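Local coordinates for protein alpha-1,2-mannosidase (Trichoderma reesei, PDB 1HCU) that probably trims alpha-1,2-linked mannose residues from high-mannose N-glycans, as a calcium-dependent glycosidase of family 47, at residues P284-Y296 against F331-Q345. Residues are numbered along the deposited sequence; the frame is centred on the assembly and turned at random.
Sequences PSTRKDLTFLSSY and FGIKLASSYFGTYTQ
Phe-292 drives its edge into the face of Tyr-339, a T-shaped pair with planes at 77°, where strand 292-297 lies against helix 326-344 of the (alpha/alpha)7 barrel of this family 47 mannosidase. CD1 of Phe-292 sits over the centre of the tyrosine ring, 4.0 Å from CZ, and Phe-355 meets the phenylalanine edge-to-face. Next along the strand, Leu-293 splits its methyls: CD1 faces CD2 of Leu-335, while CD2 reaches the edge of the Phe-331 ring, 4.0 Å from CZ. The backbone is held too: Leu-293 N points almost straight at Tyr-339 OH (3.2 Å), a hydroxyl also bonded to Ser-305, and Thr-291 N meets Ser-338 OG at 2.7 Å. At the outer edge the Arg-287 chain folds back at chi2 (-68°) and chi3 (-65°), which lets NE and NH2 grip Asp-289 side-on. Its NH1 bonds both Ser-378 O and Gln-345 OE1, the latter at 3.0 Å. With an alanine in place of Arg-287, the Asp-289 carboxylate would probably lose its salt-bridge mate and the Gln-345 amide would probably be freer to turn. Gln-345 NE2 turns back to Gly-341 O, 3.0 Å away and above the carbonyl plane.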
loop_
_atom_site.group_PDB
_atom_site.type_symbol
_atom_site.label_atom_id
_atom_site.label_comp_id
_atom_site.label_asym_id
_atom_site.label_seq_id
_atom_site.Cartn_x
_atom_site.Cartn_y
_atom_site.Cartn_z
ATOM N N PRO A 284 -24.624 4.903 1.728
ATOM C CA PRO A 284 -25.013 6.318 1.732
ATOM C C PRO A 284 -26.528 6.451 1.600
ATOM O O PRO A 284 -27.146 5.787 0.767
ATOM C CB PRO A 284 -24.296 6.885 0.513
ATOM C CG PRO A 284 -23.068 6.044 0.426
ATOM C CD PRO A 284 -23.608 4.647 0.694
ATOM N N SER A 285 -27.117 7.314 2.419
ATOM C CA SER A 285 -28.556 7.515 2.401
ATOM C C SER A 285 -29.104 7.898 1.015
ATOM O O SER A 285 -30.226 7.540 0.679
ATOM C CB SER A 285 -28.955 8.573 3.443
ATOM O OG SER A 285 -28.385 9.841 3.160
ATOM N N THR A 286 -28.318 8.609 0.210
ATOM C CA THR A 286 -28.775 9.020 -1.120
ATOM C C THR A 286 -28.418 8.034 -2.223
ATOM O O THR A 286 -28.923 8.139 -3.340
ATOM C CB THR A 286 -28.191 10.385 -1.525
ATOM O OG1 THR A 286 -26.766 10.363 -1.350
ATOM C CG2 THR A 286 -28.801 11.497 -0.693
ATOM N N ARG A 287 -27.528 7.095 -1.909
ATOM C CA ARG A 287 -27.090 6.070 -2.857
ATOM C C ARG A 287 -26.888 4.747 -2.121
ATOM O O ARG A 287 -25.756 4.352 -1.820
ATOM C CB ARG A 287 -25.777 6.486 -3.537
ATOM C CG ARG A 287 -25.890 7.678 -4.496
ATOM C CD ARG A 287 -26.712 7.340 -5.744
ATOM N NE ARG A 287 -26.060 6.322 -6.563
ATOM C CZ ARG A 287 -25.051 6.559 -7.398
ATOM N NH1 ARG A 287 -24.572 7.790 -7.545
ATOM N NH2 ARG A 287 -24.502 5.558 -8.071
ATOM N N LYS A 288 -27.991 4.069 -1.829
ATOM C CA LYS A 288 -27.943 2.797 -1.125
ATOM C C LYS A 288 -27.138 1.738 -1.879
ATOM O O LYS A 288 -26.497 0.882 -1.261
ATOM C CB LYS A 288 -29.361 2.280 -0.873
ATOM C CG LYS A 288 -29.762 2.270 0.590
ATOM C CD LYS A 288 -30.512 3.507 0.995
ATOM C CE LYS A 288 -31.925 3.492 0.439
ATOM N NZ LYS A 288 -32.721 4.595 1.051
ATOM N N ASP A 289 -27.172 1.797 -3.210
ATOM C CA ASP A 289 -26.450 0.837 -4.044
ATOM C C ASP A 289 -24.952 0.877 -3.783
ATOM O O ASP A 289 -24.217 -0.025 -4.184
ATOM C CB ASP A 289 -26.728 1.082 -5.544
ATOM C CG ASP A 289 -26.408 2.518 -5.996
ATOM O OD1 ASP A 289 -27.147 3.463 -5.611
ATOM O OD2 ASP A 289 -25.415 2.702 -6.744
ATOM N N LEU A 290 -24.500 1.922 -3.101
ATOM C CA LEU A 290 -23.091 2.068 -2.791
ATOM C C LEU A 290 -22.754 1.497 -1.429
ATOM O O LEU A 290 -23.568 1.535 -0.507
ATOM C CB LEU A 290 -22.703 3.543 -2.810
ATOM C CG LEU A 290 -21.983 4.117 -4.027
ATOM C CD1 LEU A 290 -22.432 3.487 -5.332
ATOM C CD2 LEU A 290 -22.249 5.593 -4.018
ATOM N N THR A 291 -21.543 0.974 -1.306
ATOM C CA THR A 291 -21.098 0.426 -0.046
ATOM C C THR A 291 -19.694 0.909 0.298
ATOM O O THR A 291 -18.752 0.671 -0.458
ATOM C CB THR A 291 -21.083 -1.109 -0.076
ATOM O OG1 THR A 291 -22.413 -1.601 -0.298
ATOM C CG2 THR A 291 -20.563 -1.650 1.253
ATOM N N PHE A 292 -19.565 1.584 1.441
ATOM C CA PHE A 292 -18.274 2.083 1.924
ATOM C C PHE A 292 -17.982 1.470 3.294
ATOM O O PHE A 292 -18.865 0.891 3.926
ATOM C CB PHE A 292 -18.282 3.615 2.076
ATOM C CG PHE A 292 -18.503 4.359 0.788
ATOM C CD1 PHE A 292 -17.660 4.157 -0.306
ATOM C CD2 PHE A 292 -19.568 5.247 0.658
ATOM C CE1 PHE A 292 -17.881 4.827 -1.507
ATOM C CE2 PHE A 292 -19.796 5.925 -0.543
ATOM C CZ PHE A 292 -18.955 5.714 -1.624
ATOM N N LEU A 293 -16.743 1.606 3.754
ATOM C CA LEU A 293 -16.363 1.080 5.061
ATOM C C LEU A 293 -16.305 2.221 6.080
ATOM O O LEU A 293 -15.603 3.223 5.871
ATOM C CB LEU A 293 -15.001 0.368 4.989
ATOM C CG LEU A 293 -14.928 -0.898 4.115
ATOM C CD1 LEU A 293 -13.589 -1.626 4.307
ATOM C CD2 LEU A 293 -16.072 -1.818 4.491
ATOM N N SER A 294 -17.060 2.079 7.169
ATOM C CA SER A 294 -17.073 3.083 8.231
ATOM C C SER A 294 -15.929 2.771 9.186
ATOM O O SER A 294 -15.383 1.665 9.160
ATOM C CB SER A 294 -18.384 3.035 9.030
ATOM O OG SER A 294 -19.500 3.452 8.263
ATOM N N SER A 295 -15.569 3.750 10.013
ATOM C CA SER A 295 -14.529 3.571 11.015
ATOM C C SER A 295 -15.312 3.183 12.257
ATOM O O SER A 295 -16.544 3.274 12.263
ATOM C CB SER A 295 -13.783 4.879 11.267
ATOM O OG SER A 295 -14.663 5.854 11.794
ATOM N N TYR A 296 -14.622 2.769 13.315
ATOM C CA TYR A 296 -15.327 2.355 14.519
ATOM C C TYR A 296 -14.608 2.668 15.813
ATOM O O TYR A 296 -13.401 2.890 15.840
ATOM C CB TYR A 296 -15.621 0.849 14.459
ATOM C CG TYR A 296 -14.379 -0.019 14.462
ATOM C CD1 TYR A 296 -13.751 -0.378 15.661
ATOM C CD2 TYR A 296 -13.803 -0.451 13.263
ATOM C CE1 TYR A 296 -12.569 -1.147 15.663
ATOM C CE2 TYR A 296 -12.631 -1.214 13.257
ATOM C CZ TYR A 296 -12.020 -1.555 14.462
ATOM O OH TYR A 296 -10.862 -2.286 14.451
ATOM N N PHE A 331 -17.978 -9.300 -1.932
ATOM C CA PHE A 331 -17.865 -8.105 -1.108
ATOM C C PHE A 331 -16.735 -7.216 -1.621
ATOM O O PHE A 331 -16.886 -6.002 -1.694
ATOM C CB PHE A 331 -17.642 -8.484 0.366
ATOM C CG PHE A 331 -17.709 -7.314 1.302
ATOM C CD1 PHE A 331 -16.552 -6.767 1.834
ATOM C CD2 PHE A 331 -18.929 -6.721 1.606
ATOM C CE1 PHE A 331 -16.604 -5.643 2.655
ATOM C CE2 PHE A 331 -18.995 -5.593 2.429
ATOM C CZ PHE A 331 -17.832 -5.053 2.952
ATOM N N GLY A 332 -15.616 -7.826 -2.002
ATOM C CA GLY A 332 -14.502 -7.056 -2.528
ATOM C C GLY A 332 -14.855 -6.344 -3.829
ATOM O O GLY A 332 -14.460 -5.197 -4.042
ATOM N N ILE A 333 -15.595 -7.025 -4.704
ATOM C CA ILE A 333 -16.015 -6.447 -5.983
ATOM C C ILE A 333 -16.895 -5.217 -5.739
ATOM O O ILE A 333 -16.771 -4.197 -6.421
ATOM C CB ILE A 333 -16.826 -7.471 -6.831
ATOM C CG1 ILE A 333 -15.914 -8.609 -7.297
ATOM C CG2 ILE A 333 -17.450 -6.791 -8.038
ATOM C CD1 ILE A 333 -14.720 -8.142 -8.107
ATOM N N LYS A 334 -17.779 -5.322 -4.754
ATOM C CA LYS A 334 -18.683 -4.236 -4.403
ATOM C C LYS A 334 -17.872 -3.054 -3.883
ATOM O O LYS A 334 -18.165 -1.897 -4.184
ATOM C CB LYS A 334 -19.682 -4.715 -3.337
ATOM C CG LYS A 334 -20.622 -3.642 -2.800
ATOM C CD LYS A 334 -21.388 -2.969 -3.931
ATOM C CE LYS A 334 -22.142 -1.739 -3.458
ATOM N NZ LYS A 334 -23.418 -2.061 -2.762
ATOM N N LEU A 335 -16.834 -3.357 -3.116
ATOM C CA LEU A 335 -15.979 -2.330 -2.540
ATOM C C LEU A 335 -15.197 -1.597 -3.627
ATOM O O LEU A 335 -15.140 -0.367 -3.646
ATOM C CB LEU A 335 -15.015 -2.972 -1.543
ATOM C CG LEU A 335 -15.060 -2.549 -0.071
ATOM C CD1 LEU A 335 -16.494 -2.358 0.408
ATOM C CD2 LEU A 335 -14.338 -3.611 0.754
ATOM N N ALA A 336 -14.593 -2.359 -4.528
ATOM C CA ALA A 336 -13.816 -1.780 -5.608
ATOM C C ALA A 336 -14.707 -0.852 -6.431
ATOM O O ALA A 336 -14.318 0.262 -6.787
ATOM C CB ALA A 336 -13.251 -2.886 -6.484
ATOM N N SER A 337 -15.918 -1.322 -6.709
ATOM C CA SER A 337 -16.896 -0.577 -7.483
ATOM C C SER A 337 -17.364 0.687 -6.775
ATOM O O SER A 337 -17.436 1.761 -7.379
ATOM C CB SER A 337 -18.104 -1.470 -7.769
ATOM O OG SER A 337 -19.131 -0.742 -8.404
ATOM N N SER A 338 -17.681 0.564 -5.491
ATOM C CA SER A 338 -18.159 1.709 -4.734
ATOM C C SER A 338 -17.125 2.813 -4.623
ATOM O O SER A 338 -17.441 3.988 -4.814
ATOM C CB SER A 338 -18.605 1.271 -3.339
ATOM O OG SER A 338 -19.852 0.610 -3.404
ATOM N N TYR A 339 -15.891 2.435 -4.316
ATOM C CA TYR A 339 -14.823 3.409 -4.185
ATOM C C TYR A 339 -14.462 4.034 -5.534
ATOM O O TYR A 339 -13.979 5.164 -5.591
ATOM C CB TYR A 339 -13.617 2.756 -3.508
ATOM C CG TYR A 339 -13.755 2.726 -1.998
ATOM C CD1 TYR A 339 -13.321 3.798 -1.229
ATOM C CD2 TYR A 339 -14.377 1.653 -1.343
ATOM C CE1 TYR A 339 -13.493 3.820 0.148
ATOM C CE2 TYR A 339 -14.556 1.667 0.043
ATOM C CZ TYR A 339 -14.109 2.759 0.777
ATOM O OH TYR A 339 -14.276 2.806 2.143
ATOM N N PHE A 340 -14.712 3.314 -6.624
ATOM C CA PHE A 340 -14.429 3.895 -7.929
ATOM C C PHE A 340 -15.458 4.990 -8.203
ATOM O O PHE A 340 -15.191 5.930 -8.945
ATOM C CB PHE A 340 -14.494 2.855 -9.042
ATOM C CG PHE A 340 -14.299 3.441 -10.406
ATOM C CD1 PHE A 340 -13.037 3.849 -10.830
ATOM C CD2 PHE A 340 -15.389 3.650 -11.242
ATOM C CE1 PHE A 340 -12.867 4.460 -12.072
ATOM C CE2 PHE A 340 -15.232 4.258 -12.478
ATOM C CZ PHE A 340 -13.966 4.666 -12.898
ATOM N N GLY A 341 -16.630 4.862 -7.585
ATOM C CA GLY A 341 -17.683 5.850 -7.749
ATOM C C GLY A 341 -17.281 7.217 -7.211
ATOM O O GLY A 341 -17.898 8.226 -7.568
ATOM N N THR A 342 -16.266 7.263 -6.344
ATOM C CA THR A 342 -15.806 8.548 -5.796
ATOM C C THR A 342 -14.821 9.172 -6.786
ATOM O O THR A 342 -14.437 10.335 -6.663
ATOM C CB THR A 342 -15.115 8.401 -4.404
ATOM O OG1 THR A 342 -13.943 7.577 -4.520
ATOM C CG2 THR A 342 -16.076 7.789 -3.386
ATOM N N TYR A 343 -14.418 8.370 -7.767
ATOM C CA TYR A 343 -13.507 8.814 -8.822
ATOM C C TYR A 343 -14.364 9.372 -9.968
ATOM O O TYR A 343 -14.271 10.545 -10.328
ATOM C CB TYR A 343 -12.696 7.624 -9.353
ATOM C CG TYR A 343 -11.283 7.483 -8.830
ATOM C CD1 TYR A 343 -10.192 7.783 -9.647
ATOM C CD2 TYR A 343 -11.030 7.024 -7.532
ATOM C CE1 TYR A 343 -8.888 7.629 -9.195
ATOM C CE2 TYR A 343 -9.725 6.867 -7.067
ATOM C CZ TYR A 343 -8.656 7.173 -7.905
ATOM O OH TYR A 343 -7.363 7.044 -7.460
ATOM N N THR A 344 -15.208 8.495 -10.506
ATOM C CA THR A 344 -16.091 8.776 -11.639
ATOM C C THR A 344 -17.113 9.899 -11.441
ATOM O O THR A 344 -17.614 10.452 -12.416
ATOM C CB THR A 344 -16.856 7.468 -12.061
ATOM O OG1 THR A 344 -17.495 7.654 -13.327
ATOM C CG2 THR A 344 -17.918 7.113 -11.029
ATOM N N GLN A 345 -17.413 10.261 -10.199
ATOM C CA GLN A 345 -18.401 11.311 -9.988
ATOM C C GLN A 345 -17.876 12.716 -9.686
ATOM O O GLN A 345 -18.665 13.666 -9.610
ATOM C CB GLN A 345 -19.410 10.862 -8.925
ATOM C CG GLN A 345 -20.094 9.555 -9.312
ATOM C CD GLN A 345 -21.214 9.156 -8.370
ATOM O OE1 GLN A 345 -22.358 9.592 -8.524
ATOM N NE2 GLN A 345 -20.886 8.326 -7.376
#